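Local structure of 5-oxoprolinase subunit C (Escherichia coli, 5DUD) at residues W198-S202 with I272-Q276; A31-P35 with M266-Q271; L229-V233 with V244-D248; R175-E181 with P256-I262. The protein catalyses, as part of a complex with PxpA and PxpB, the cleavage of 5-oxoproline to L-glutamate coupled to hydrolysis of ATP. One frame throughout, in Å; residues are numbered along the deposited sequence.

Contact 1. Residues W198-S202 with I272-Q276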
loop_
_atom_site.group_PDB
_atom_site.type_symbol
_atom_site.label_atom_id
_atom_site.label_comp_id
_atom_site.label_asym_id
_atom_site.label_seq_id
_atom_site.Cartn_x
_atom_site.Cartn_y
_atom_site.Cartn_z
ATOM N N TRP A 198 18.605 14.097 -1.379
ATOM C CA TRP A 198 17.651 13.801 -0.309
ATOM C C TRP A 198 18.151 12.663 0.573
ATOM O O TRP A 198 18.352 11.565 0.069
ATOM C CB TRP A 198 16.302 13.444 -0.934
ATOM C CG TRP A 198 15.732 14.595 -1.700
ATOM C CD1 TRP A 198 15.958 14.891 -3.011
ATOM C CD2 TRP A 198 15.071 15.734 -1.141
ATOM N NE1 TRP A 198 15.397 16.104 -3.325
ATOM C CE2 TRP A 198 14.845 16.646 -2.193
ATOM C CE3 TRP A 198 14.600 16.051 0.140
ATOM C CZ2 TRP A 198 14.165 17.852 -2.002
ATOM C CZ3 TRP A 198 13.941 17.253 0.330
ATOM C CH2 TRP A 198 13.721 18.134 -0.734
ATOM N N GLN A 199 18.355 12.923 1.882
ATOM C CA GLN A 199 18.845 11.917 2.826
ATOM C C GLN A 199 17.680 11.098 3.380
ATOM O O GLN A 199 16.667 11.673 3.767
ATOM C CB GLN A 199 19.626 12.586 3.972
ATOM C CG GLN A 199 20.641 11.648 4.643
ATOM C CD GLN A 199 20.745 11.786 6.150
ATOM O OE1 GLN A 199 20.185 12.693 6.778
ATOM N NE2 GLN A 199 21.510 10.899 6.763
ATOM N N LEU A 200 17.860 9.777 3.534
ATOM C CA LEU A 200 16.815 8.922 4.097
ATOM C C LEU A 200 16.772 9.069 5.635
ATOM O O LEU A 200 17.815 9.174 6.285
ATOM C CB LEU A 200 17.049 7.453 3.685
ATOM C CG LEU A 200 15.847 6.478 3.754
ATOM C CD1 LEU A 200 14.726 6.885 2.810
ATOM C CD2 LEU A 200 16.281 5.029 3.417
ATOM N N SER A 201 15.554 9.112 6.196
ATOM C CA SER A 201 15.328 9.266 7.633
ATOM C C SER A 201 15.001 7.926 8.289
ATOM O O SER A 201 14.437 7.043 7.646
ATOM C CB SER A 201 14.185 10.249 7.883
ATOM O OG SER A 201 14.433 11.038 9.035
ATOM N N SER A 202 15.285 7.812 9.599
ATOM C CA SER A 202 15.015 6.613 10.411
ATOM C C SER A 202 13.516 6.203 10.460
ATOM O O SER A 202 13.228 5.035 10.717
ATOM C CB SER A 202 15.513 6.816 11.839
ATOM O OG SER A 202 14.824 7.871 12.489
ATOM N N ILE A 272 18.572 1.233 -0.782
ATOM C CA ILE A 272 19.250 2.427 -0.261
ATOM C C ILE A 272 19.366 2.394 1.279
ATOM O O ILE A 272 18.341 2.432 1.962
ATOM C CB ILE A 272 18.562 3.741 -0.731
ATOM C CG1 ILE A 272 18.874 3.999 -2.223
ATOM C CG2 ILE A 272 19.029 4.953 0.108
ATOM C CD1 ILE A 272 17.904 4.929 -2.926
ATOM N N PRO A 273 20.602 2.423 1.849
ATOM C CA PRO A 273 20.734 2.434 3.321
ATOM C C PRO A 273 20.125 3.672 4.002
ATOM O O PRO A 273 19.928 4.706 3.364
ATOM C CB PRO A 273 22.251 2.385 3.548
ATOM C CG PRO A 273 22.816 1.850 2.292
ATOM C CD PRO A 273 21.929 2.360 1.203
ATOM N N LEU A 274 19.868 3.573 5.319
ATOM C CA LEU A 274 19.216 4.635 6.101
ATOM C C LEU A 274 20.047 5.944 6.277
ATOM O O LEU A 274 19.483 6.938 6.735
ATOM C CB LEU A 274 18.774 4.110 7.488
ATOM C CG LEU A 274 17.347 3.532 7.522
ATOM C CD1 LEU A 274 17.121 2.640 8.736
ATOM C CD2 LEU A 274 16.306 4.648 7.482
ATOM N N GLY A 275 21.330 5.944 5.914
ATOM C CA GLY A 275 22.170 7.136 5.978
ATOM C C GLY A 275 22.650 7.681 4.645
ATOM O O GLY A 275 23.308 8.725 4.636
ATOM N N GLN A 276 22.363 6.997 3.510
ATOM C CA GLN A 276 22.835 7.416 2.182
ATOM C C GLN A 276 21.843 8.343 1.468
ATOM O O GLN A 276 20.635 8.185 1.632
ATOM C CB GLN A 276 23.100 6.181 1.301
ATOM C CG GLN A 276 24.254 5.288 1.788
ATOM C CD GLN A 276 25.613 5.877 1.486
ATOM O OE1 GLN A 276 26.216 5.594 0.447
ATOM N NE2 GLN A 276 26.132 6.702 2.387
#
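I272 opens the loop that follows helix 266-271, and its side chain starts toward the strand it faces. L200 CD2 lies 3.6 Å from I272 O, 4.3 Å from I272 CG2 and 3.7 Å from P273 O, a van der Waals fit in which a leucine methyl covers both the backbone and the branch of the isoleucine. P273, whose CA-to-CB bond points away, begins a type I turn ending at Q276, closed by a weak bond from Q276 N to P273 O of 3.3 Å. This turn brings the chain into strand 277-282, which lies next to strand 198-200 in the closed barrel of this cyclophilin-like domain; L200 and I272 both rest on I278 of that strand, and L200 also packs on Y209 and L211 from its other neighbour. L274 and L200 bury the most surface; L274 CD2 sits 4.1 Å from L200 CD2, 3.0 Å from S201 O and 3.8 Å from S202 CA. The L274 carbonyl comes very near another, with L274 O 2.8 Å from L200 O; both are acceptors, so this is no bond. At G275, the carbonyl oxygen G275 O is 3.5 Å from Q199 NE2, a loose polar approach near the surface. Q276 directs its side chain away, while Q276 O stays 3.7 Å from L200 N, so the two backbones run side by side here without hydrogen-bonding.

Contact 2. Residues A31-P35 with M266-Q271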
loop_
_atom_site.group_PDB
_atom_site.type_symbol
_atom_site.label_atom_id
_atom_site.label_comp_id
_atom_site.label_asym_id
_atom_site.label_seq_id
_atom_site.Cartn_x
_atom_site.Cartn_y
_atom_site.Cartn_z
ATOM N N ALA A 31 6.988 -7.815 -2.285
ATOM C CA ALA A 31 8.394 -7.435 -2.134
ATOM C C ALA A 31 8.649 -5.993 -2.566
ATOM O O ALA A 31 8.113 -5.542 -3.578
ATOM C CB ALA A 31 9.292 -8.374 -2.931
ATOM N N LEU A 32 9.432 -5.269 -1.761
ATOM C CA LEU A 32 9.841 -3.890 -2.055
ATOM C C LEU A 32 10.708 -3.908 -3.320
ATOM O O LEU A 32 10.470 -3.134 -4.248
ATOM C CB LEU A 32 10.595 -3.275 -0.854
ATOM C CG LEU A 32 9.823 -2.273 0.022
ATOM C CD1 LEU A 32 8.418 -2.759 0.342
ATOM C CD2 LEU A 32 10.578 -1.989 1.305
ATOM N N ASP A 33 11.652 -4.859 -3.382
ATOM C CA ASP A 33 12.484 -5.111 -4.553
ATOM C C ASP A 33 11.813 -6.257 -5.318
ATOM O O ASP A 33 12.188 -7.419 -5.166
ATOM C CB ASP A 33 13.930 -5.438 -4.129
ATOM C CG ASP A 33 14.960 -5.340 -5.237
ATOM O OD1 ASP A 33 14.717 -5.898 -6.326
ATOM O OD2 ASP A 33 16.038 -4.759 -4.993
ATOM N N MET A 34 10.770 -5.928 -6.097
ATOM C CA MET A 34 10.034 -6.933 -6.872
ATOM C C MET A 34 10.957 -7.694 -7.831
ATOM O O MET A 34 10.843 -8.914 -7.873
ATOM C CB MET A 34 8.850 -6.314 -7.648
ATOM C CG MET A 34 7.547 -6.229 -6.862
ATOM S SD MET A 34 6.930 -7.789 -6.163
ATOM C CE MET A 34 7.111 -8.845 -7.545
ATOM N N PRO A 35 11.893 -7.032 -8.556
ATOM C CA PRO A 35 12.810 -7.767 -9.450
ATOM C C PRO A 35 13.704 -8.789 -8.739
ATOM O O PRO A 35 14.048 -9.792 -9.356
ATOM C CB PRO A 35 13.665 -6.650 -10.063
ATOM C CG PRO A 35 12.823 -5.441 -9.973
ATOM C CD PRO A 35 12.128 -5.581 -8.656
ATOM N N MET A 266 11.504 1.744 -8.907
ATOM C CA MET A 266 11.054 1.496 -7.532
ATOM C C MET A 266 11.952 0.507 -6.786
ATOM O O MET A 266 12.091 0.629 -5.575
ATOM C CB MET A 266 9.608 0.961 -7.514
ATOM C CG MET A 266 8.552 2.029 -7.710
ATOM S SD MET A 266 8.464 3.222 -6.354
ATOM C CE MET A 266 7.813 2.204 -5.047
ATOM N N TYR A 267 12.543 -0.478 -7.493
ATOM C CA TYR A 267 13.413 -1.474 -6.863
ATOM C C TYR A 267 14.684 -0.837 -6.265
ATOM O O TYR A 267 15.214 -1.382 -5.298
ATOM C CB TYR A 267 13.776 -2.615 -7.840
ATOM C CG TYR A 267 14.883 -2.339 -8.836
ATOM C CD1 TYR A 267 16.204 -2.645 -8.534
ATOM C CD2 TYR A 267 14.596 -1.920 -10.128
ATOM C CE1 TYR A 267 17.224 -2.448 -9.462
ATOM C CE2 TYR A 267 15.605 -1.729 -11.070
ATOM C CZ TYR A 267 16.920 -2.007 -10.737
ATOM O OH TYR A 267 17.911 -1.792 -11.668
ATOM N N HIS A 268 15.155 0.311 -6.798
ATOM C CA HIS A 268 16.353 0.974 -6.266
ATOM C C HIS A 268 16.156 1.505 -4.827
ATOM O O HIS A 268 17.100 1.449 -4.040
ATOM C CB HIS A 268 16.809 2.140 -7.161
ATOM C CG HIS A 268 17.385 1.729 -8.480
ATOM N ND1 HIS A 268 18.732 1.873 -8.750
ATOM C CD2 HIS A 268 16.772 1.226 -9.575
ATOM C CE1 HIS A 268 18.898 1.447 -9.991
ATOM N NE2 HIS A 268 17.743 1.062 -10.531
ATOM N N LEU A 269 14.949 2.019 -4.492
ATOM C CA LEU A 269 14.638 2.574 -3.155
ATOM C C LEU A 269 14.875 1.534 -2.036
ATOM O O LEU A 269 15.415 1.873 -0.985
ATOM C CB LEU A 269 13.168 3.079 -3.070
ATOM C CG LEU A 269 12.770 4.526 -3.456
ATOM C CD1 LEU A 269 13.320 5.571 -2.467
ATOM C CD2 LEU A 269 13.003 4.837 -4.931
ATOM N N ALA A 270 14.478 0.270 -2.290
ATOM C CA ALA A 270 14.563 -0.857 -1.356
ATOM C C ALA A 270 15.969 -1.121 -0.845
ATOM O O ALA A 270 16.095 -1.564 0.294
ATOM C CB ALA A 270 14.036 -2.125 -2.021
ATOM N N GLN A 271 17.010 -0.898 -1.670
ATOM C CA GLN A 271 18.384 -1.181 -1.265
ATOM C C GLN A 271 19.106 0.012 -0.656
ATOM O O GLN A 271 20.156 -0.188 -0.053
ATOM C CB GLN A 271 19.204 -1.698 -2.455
ATOM C CG GLN A 271 18.663 -2.964 -3.134
ATOM C CD GLN A 271 18.323 -4.131 -2.233
ATOM O OE1 GLN A 271 18.803 -4.254 -1.104
ATOM N NE2 GLN A 271 17.587 -5.089 -2.767
#
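L32 meets the helical turn 266-271 through its CB, which rests 3.8 Å from A270 CB; the small alanine lets the two backbones come within 5.7 Å at their CA atoms. D33 approaches closer still, its CA 4.4 Å from Y267 CA, and its CB packs 3.9 Å from A270 CB. The carboxylate of D33 has two tasks. D33 stands at the N-cap of helix 34-44, where OD1 accepts the backbone N of A36, while D33 OD2 receives a hydrogen bond from Q271 NE2 at 2.7 Å, nearly straight at 161°. W170 NE1 is a second donor to OD2. Through this one side chain the start of helix 34-44 is linked to the turn of helix that follows barrel strand 257-261, a buried junction close to the centre of the chain between the barrel and the part of the protein holding the five-stranded antiparallel sheet. Q271 reaches that sheet region too, as its amide also bonds the backbone of M109 and R110. P35 ends the segment as an apolar partner: P35 CD lies 3.5 Å from Y267 CB, with F299 and Q295 of helix 285-302 next to the proline. The Y267 ring, with D33 OD2 at its edge, leads on to W170, which it meets at a steep angle, and its OH bonds L169 O.

Contact 3. Residues L229-V233 with V244-D248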
loop_
_atom_site.group_PDB
_atom_site.type_symbol
_atom_site.label_atom_id
_atom_site.label_comp_id
_atom_site.label_asym_id
_atom_site.label_seq_id
_atom_site.Cartn_x
_atom_site.Cartn_y
_atom_site.Cartn_z
ATOM N N LEU A 229 -4.089 6.838 -3.990
ATOM C CA LEU A 229 -2.627 6.839 -4.065
ATOM C C LEU A 229 -2.105 5.501 -4.576
ATOM O O LEU A 229 -2.839 4.514 -4.599
ATOM C CB LEU A 229 -2.018 7.094 -2.670
ATOM C CG LEU A 229 -2.558 8.266 -1.868
ATOM C CD1 LEU A 229 -1.867 8.344 -0.508
ATOM C CD2 LEU A 229 -2.382 9.572 -2.622
ATOM N N LEU A 230 -0.814 5.464 -4.935
ATOM C CA LEU A 230 -0.131 4.246 -5.379
ATOM C C LEU A 230 1.351 4.311 -4.999
ATOM O O LEU A 230 1.869 5.411 -4.797
ATOM C CB LEU A 230 -0.302 4.015 -6.893
ATOM C CG LEU A 230 0.056 5.144 -7.878
ATOM C CD1 LEU A 230 1.516 5.067 -8.319
ATOM C CD2 LEU A 230 -0.823 5.068 -9.119
ATOM N N PRO A 231 2.055 3.166 -4.881
ATOM C CA PRO A 231 3.487 3.220 -4.527
ATOM C C PRO A 231 4.306 4.046 -5.515
ATOM O O PRO A 231 4.049 3.991 -6.715
ATOM C CB PRO A 231 3.921 1.751 -4.560
ATOM C CG PRO A 231 2.679 0.977 -4.396
ATOM C CD PRO A 231 1.605 1.772 -5.057
ATOM N N GLY A 232 5.255 4.817 -4.989
ATOM C CA GLY A 232 6.121 5.690 -5.772
ATOM C C GLY A 232 5.738 7.156 -5.762
ATOM O O GLY A 232 6.557 7.990 -6.153
ATOM N N VAL A 233 4.511 7.495 -5.317
ATOM C CA VAL A 233 4.054 8.886 -5.277
ATOM C C VAL A 233 4.772 9.615 -4.134
ATOM O O VAL A 233 4.823 9.109 -3.015
ATOM C CB VAL A 233 2.515 8.990 -5.153
ATOM C CG1 VAL A 233 2.074 10.434 -4.928
ATOM C CG2 VAL A 233 1.833 8.415 -6.390
ATOM N N VAL A 244 8.003 9.436 0.348
ATOM C CA VAL A 244 7.837 8.516 -0.779
ATOM C C VAL A 244 6.984 7.342 -0.325
ATOM O O VAL A 244 7.386 6.621 0.581
ATOM C CB VAL A 244 9.190 8.014 -1.342
ATOM C CG1 VAL A 244 8.983 7.243 -2.639
ATOM C CG2 VAL A 244 10.179 9.153 -1.540
ATOM N N LEU A 245 5.841 7.118 -0.970
ATOM C CA LEU A 245 4.968 6.003 -0.603
ATOM C C LEU A 245 5.516 4.707 -1.180
ATOM O O LEU A 245 5.958 4.706 -2.329
ATOM C CB LEU A 245 3.547 6.251 -1.110
ATOM C CG LEU A 245 2.898 7.546 -0.624
ATOM C CD1 LEU A 245 1.515 7.720 -1.227
ATOM C CD2 LEU A 245 2.817 7.586 0.890
ATOM N N MET A 246 5.511 3.616 -0.393
ATOM C CA MET A 246 6.015 2.312 -0.826
ATOM C C MET A 246 4.824 1.328 -0.932
ATOM O O MET A 246 3.704 1.776 -1.171
ATOM C CB MET A 246 7.136 1.829 0.122
ATOM C CG MET A 246 8.309 2.796 0.244
ATOM S SD MET A 246 9.127 3.223 -1.316
ATOM C CE MET A 246 9.990 1.696 -1.675
ATOM N N ASN A 247 5.051 0.006 -0.814
ATOM C CA ASN A 247 4.002 -0.995 -1.039
ATOM C C ASN A 247 2.916 -1.069 0.057
ATOM O O ASN A 247 1.748 -1.186 -0.302
ATOM C CB ASN A 247 4.617 -2.379 -1.234
ATOM C CG ASN A 247 5.597 -2.472 -2.385
ATOM O OD1 ASN A 247 6.274 -1.501 -2.739
ATOM N ND2 ASN A 247 5.744 -3.655 -2.966
ATOM N N ASP A 248 3.272 -0.996 1.359
ATOM C CA ASP A 248 2.294 -1.067 2.462
ATOM C C ASP A 248 1.599 0.286 2.761
ATOM O O ASP A 248 0.793 0.344 3.694
ATOM C CB ASP A 248 2.969 -1.581 3.750
ATOM C CG ASP A 248 3.328 -3.048 3.710
ATOM O OD1 ASP A 248 3.537 -3.580 2.598
ATOM O OD2 ASP A 248 3.445 -3.660 4.793
#
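Two backbone hydrogen bonds hold these segments together: G232 N donates to L245 O at 2.8 Å, and L245 N donates to V233 O at 3.0 Å, both close to straight. A single residue, L245, thus faces two successive residues, G232 and V233. With G232 at a phi of 101°, and also third residue of the type II turn L230-V233, this is a G1 beta bulge, where the hairpin strands 233-235 and 243-245 of the barrel come apart. A side chain at G232 would strike the carbonyl of P231. The turn's own bond, V233 N to L230 O at 3.4 Å, is weak. Around this polar core the L245 side chain lies against those of L229 and V233, its CD1 3.5 Å from L229 CD1 and 4.2 Å from V233 CB. P231 covers the chain beyond the strand, with P231 CB 3.4 Å from M246 O. N247 points away, giving its ND2 to C29 O, whereas L230 and V233 pack on apolar side chains of the YbgJ chain.

Contact 4. Residues R175-E181 with P256-I262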
loop_
_atom_site.group_PDB
_atom_site.type_symbol
_atom_site.label_atom_id
_atom_site.label_comp_id
_atom_site.label_asym_id
_atom_site.label_seq_id
_atom_site.Cartn_x
_atom_site.Cartn_y
_atom_site.Cartn_z
ATOM N N ARG A 175 14.538 7.925 -11.437
ATOM C CA ARG A 175 13.743 8.711 -12.378
ATOM C C ARG A 175 12.328 8.943 -11.854
ATOM O O ARG A 175 11.594 7.980 -11.647
ATOM C CB ARG A 175 13.687 8.014 -13.744
ATOM C CG ARG A 175 14.995 8.107 -14.514
ATOM C CD ARG A 175 14.989 7.241 -15.758
ATOM N NE ARG A 175 15.060 5.817 -15.431
ATOM C CZ ARG A 175 15.051 4.827 -16.320
ATOM N NH1 ARG A 175 14.983 5.093 -17.623
ATOM N NH2 ARG A 175 15.119 3.564 -15.919
ATOM N N ALA A 176 11.953 10.211 -11.621
ATOM C CA ALA A 176 10.609 10.567 -11.159
ATOM C C ALA A 176 9.938 11.477 -12.176
ATOM O O ALA A 176 10.610 12.280 -12.821
ATOM C CB ALA A 176 10.665 11.241 -9.788
ATOM N N LEU A 177 8.605 11.341 -12.312
ATOM C CA LEU A 177 7.777 12.144 -13.212
ATOM C C LEU A 177 7.062 13.231 -12.401
ATOM O O LEU A 177 6.492 12.910 -11.361
ATOM C CB LEU A 177 6.740 11.265 -13.943
ATOM C CG LEU A 177 7.156 10.722 -15.302
ATOM C CD1 LEU A 177 6.178 9.668 -15.791
ATOM C CD2 LEU A 177 7.216 11.831 -16.342
ATOM N N PRO A 178 7.040 14.500 -12.850
ATOM C CA PRO A 178 6.375 15.542 -12.053
ATOM C C PRO A 178 4.846 15.475 -12.027
ATOM O O PRO A 178 4.221 15.034 -12.989
ATOM C CB PRO A 178 6.805 16.840 -12.756
ATOM C CG PRO A 178 7.101 16.449 -14.151
ATOM C CD PRO A 178 7.659 15.063 -14.069
ATOM N N GLY A 179 4.273 16.161 -11.039
ATOM C CA GLY A 179 2.847 16.463 -10.945
ATOM C C GLY A 179 2.045 15.366 -10.320
ATOM O O GLY A 179 2.628 14.341 -9.951
ATOM N N PRO A 180 0.721 15.505 -10.103
ATOM C CA PRO A 180 -0.280 16.562 -10.412
ATOM C C PRO A 180 -0.072 17.942 -9.756
ATOM O O PRO A 180 -0.356 18.931 -10.422
ATOM C CB PRO A 180 -1.599 15.943 -9.904
ATOM C CG PRO A 180 -1.351 14.479 -9.886
ATOM C CD PRO A 180 0.076 14.330 -9.515
ATOM N N GLU A 181 0.417 18.034 -8.498
ATOM C CA GLU A 181 0.615 19.330 -7.811
ATOM C C GLU A 181 2.058 19.873 -7.952
ATOM O O GLU A 181 2.527 20.572 -7.058
ATOM C CB GLU A 181 0.263 19.214 -6.312
ATOM C CG GLU A 181 -1.202 18.935 -6.022
ATOM C CD GLU A 181 -1.656 17.494 -6.159
ATOM O OE1 GLU A 181 -0.820 16.589 -5.951
ATOM O OE2 GLU A 181 -2.867 17.261 -6.360
ATOM N N PRO A 256 -0.347 17.251 -0.978
ATOM C CA PRO A 256 0.025 17.616 -2.356
ATOM C C PRO A 256 1.177 16.749 -2.887
ATOM O O PRO A 256 2.212 16.639 -2.233
ATOM C CB PRO A 256 0.420 19.092 -2.241
ATOM C CG PRO A 256 0.834 19.266 -0.839
ATOM C CD PRO A 256 0.038 18.304 -0.018
ATOM N N ARG A 257 0.961 16.110 -4.053
ATOM C CA ARG A 257 1.894 15.194 -4.707
ATOM C C ARG A 257 2.793 15.947 -5.703
ATOM O O ARG A 257 2.314 16.392 -6.748
ATOM C CB ARG A 257 1.111 14.079 -5.432
ATOM C CG ARG A 257 0.101 13.331 -4.561
ATOM C CD ARG A 257 -0.984 12.661 -5.389
ATOM N NE ARG A 257 -1.989 13.619 -5.859
ATOM C CZ ARG A 257 -3.100 13.301 -6.521
ATOM N NH1 ARG A 257 -3.380 12.031 -6.801
ATOM N NH2 ARG A 257 -3.945 14.253 -6.903
ATOM N N ILE A 258 4.075 16.111 -5.365
ATOM C CA ILE A 258 5.026 16.822 -6.225
ATOM C C ILE A 258 5.520 15.944 -7.385
ATOM O O ILE A 258 5.608 16.451 -8.498
ATOM C CB ILE A 258 6.226 17.397 -5.427
ATOM C CG1 ILE A 258 7.013 18.407 -6.294
ATOM C CG2 ILE A 258 7.172 16.297 -4.891
ATOM C CD1 ILE A 258 8.065 19.144 -5.576
ATOM N N ALA A 259 5.849 14.658 -7.137
ATOM C CA ALA A 259 6.365 13.767 -8.179
ATOM C C ALA A 259 5.944 12.319 -7.954
ATOM O O ALA A 259 5.424 11.983 -6.890
ATOM C CB ALA A 259 7.883 13.863 -8.230
ATOM N N CYS A 260 6.141 11.473 -8.971
ATOM C CA CYS A 260 5.818 10.047 -8.906
ATOM C C CYS A 260 6.963 9.254 -9.513
ATOM O O CYS A 260 7.327 9.497 -10.661
ATOM C CB CYS A 260 4.496 9.744 -9.607
ATOM S SG CYS A 260 3.942 8.027 -9.427
ATOM N N ILE A 261 7.554 8.343 -8.729
ATOM C CA ILE A 261 8.664 7.495 -9.165
ATOM C C ILE A 261 8.119 6.394 -10.084
ATOM O O ILE A 261 7.063 5.816 -9.807
ATOM C CB ILE A 261 9.426 6.921 -7.941
ATOM C CG1 ILE A 261 10.047 8.070 -7.109
ATOM C CG2 ILE A 261 10.516 5.927 -8.359
ATOM C CD1 ILE A 261 10.095 7.804 -5.708
ATOM N N ILE A 262 8.834 6.135 -11.189
ATOM C CA ILE A 262 8.415 5.142 -12.181
ATOM C C ILE A 262 8.637 3.729 -11.632
ATOM O O ILE A 262 9.590 3.499 -10.890
ATOM C CB ILE A 262 9.100 5.350 -13.567
ATOM C CG1 ILE A 262 10.646 5.128 -13.537
ATOM C CG2 ILE A 262 8.743 6.733 -14.116
ATOM C CD1 ILE A 262 11.308 5.058 -14.875
#
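Backbone amides and carbonyls are matched along almost the whole length of this antiparallel pair. L177 and C260 form the hydrogen-bonded pair, with L177 N to C260 O and C260 N to L177 O both 2.8 Å. Toward one end I262 N reaches R175 O weakly, at 3.4 Å; toward the other G179 N donates to I258 O at 2.9 Å. A psi of -43° at I258 departs from extended geometry, so that the next carbonyl back, R257 O, also turns toward residues 175-181 and accepts E181 N at 3.1 Å. P178, which has no amide hydrogen to offer, occupies a non-hydrogen-bonded site opposite A259. Strands 173-178 and 257-261 are neighbours in the closed barrel, and their outer edges are engaged as well: A176 bonds the backbone of V281 and C283, while A259 and I261 bond V234 and G232. Beyond the cis peptide at P180, both carboxylate oxygens of E181 accept from R257: E181 OE1 takes the backbone R257 N at 2.6 Å and R257 NE at 3.2 Å, and E181 OE2 takes R257 NH2 at 3.2 Å, completing a salt bridge. P180 CG lies over a face of this guanidinium, whose NH2 also makes a weak bond to an aromatic side chain of the YbgJ chain. R175 pairs its NH2 with D265, leaving I262 CD1 over one guanidinium face, 3.9 Å from R175 NE.

Starting from the N terminus, residues 31-35 open the longest loop, which contact 2 closes only at 266-271. Within it lies the loop of contact 4, from 175-181 to 256-262, and contact 3, a short hairpin between 229-233 and 244-248, sits inside both. Contact 1 begins at 198-202, within the loops of contacts 2 and 4, and ends at 272-276, beyond them, so it crosses each while enclosing contact 3. Contacts 1, 3 and 4 belong to one barrel; 3 and 4 adjoin through G232 and I261. Contact 2 joins this barrel to the N-terminal part, and M266 and L269 pack against residues of both contacts 3 and 4.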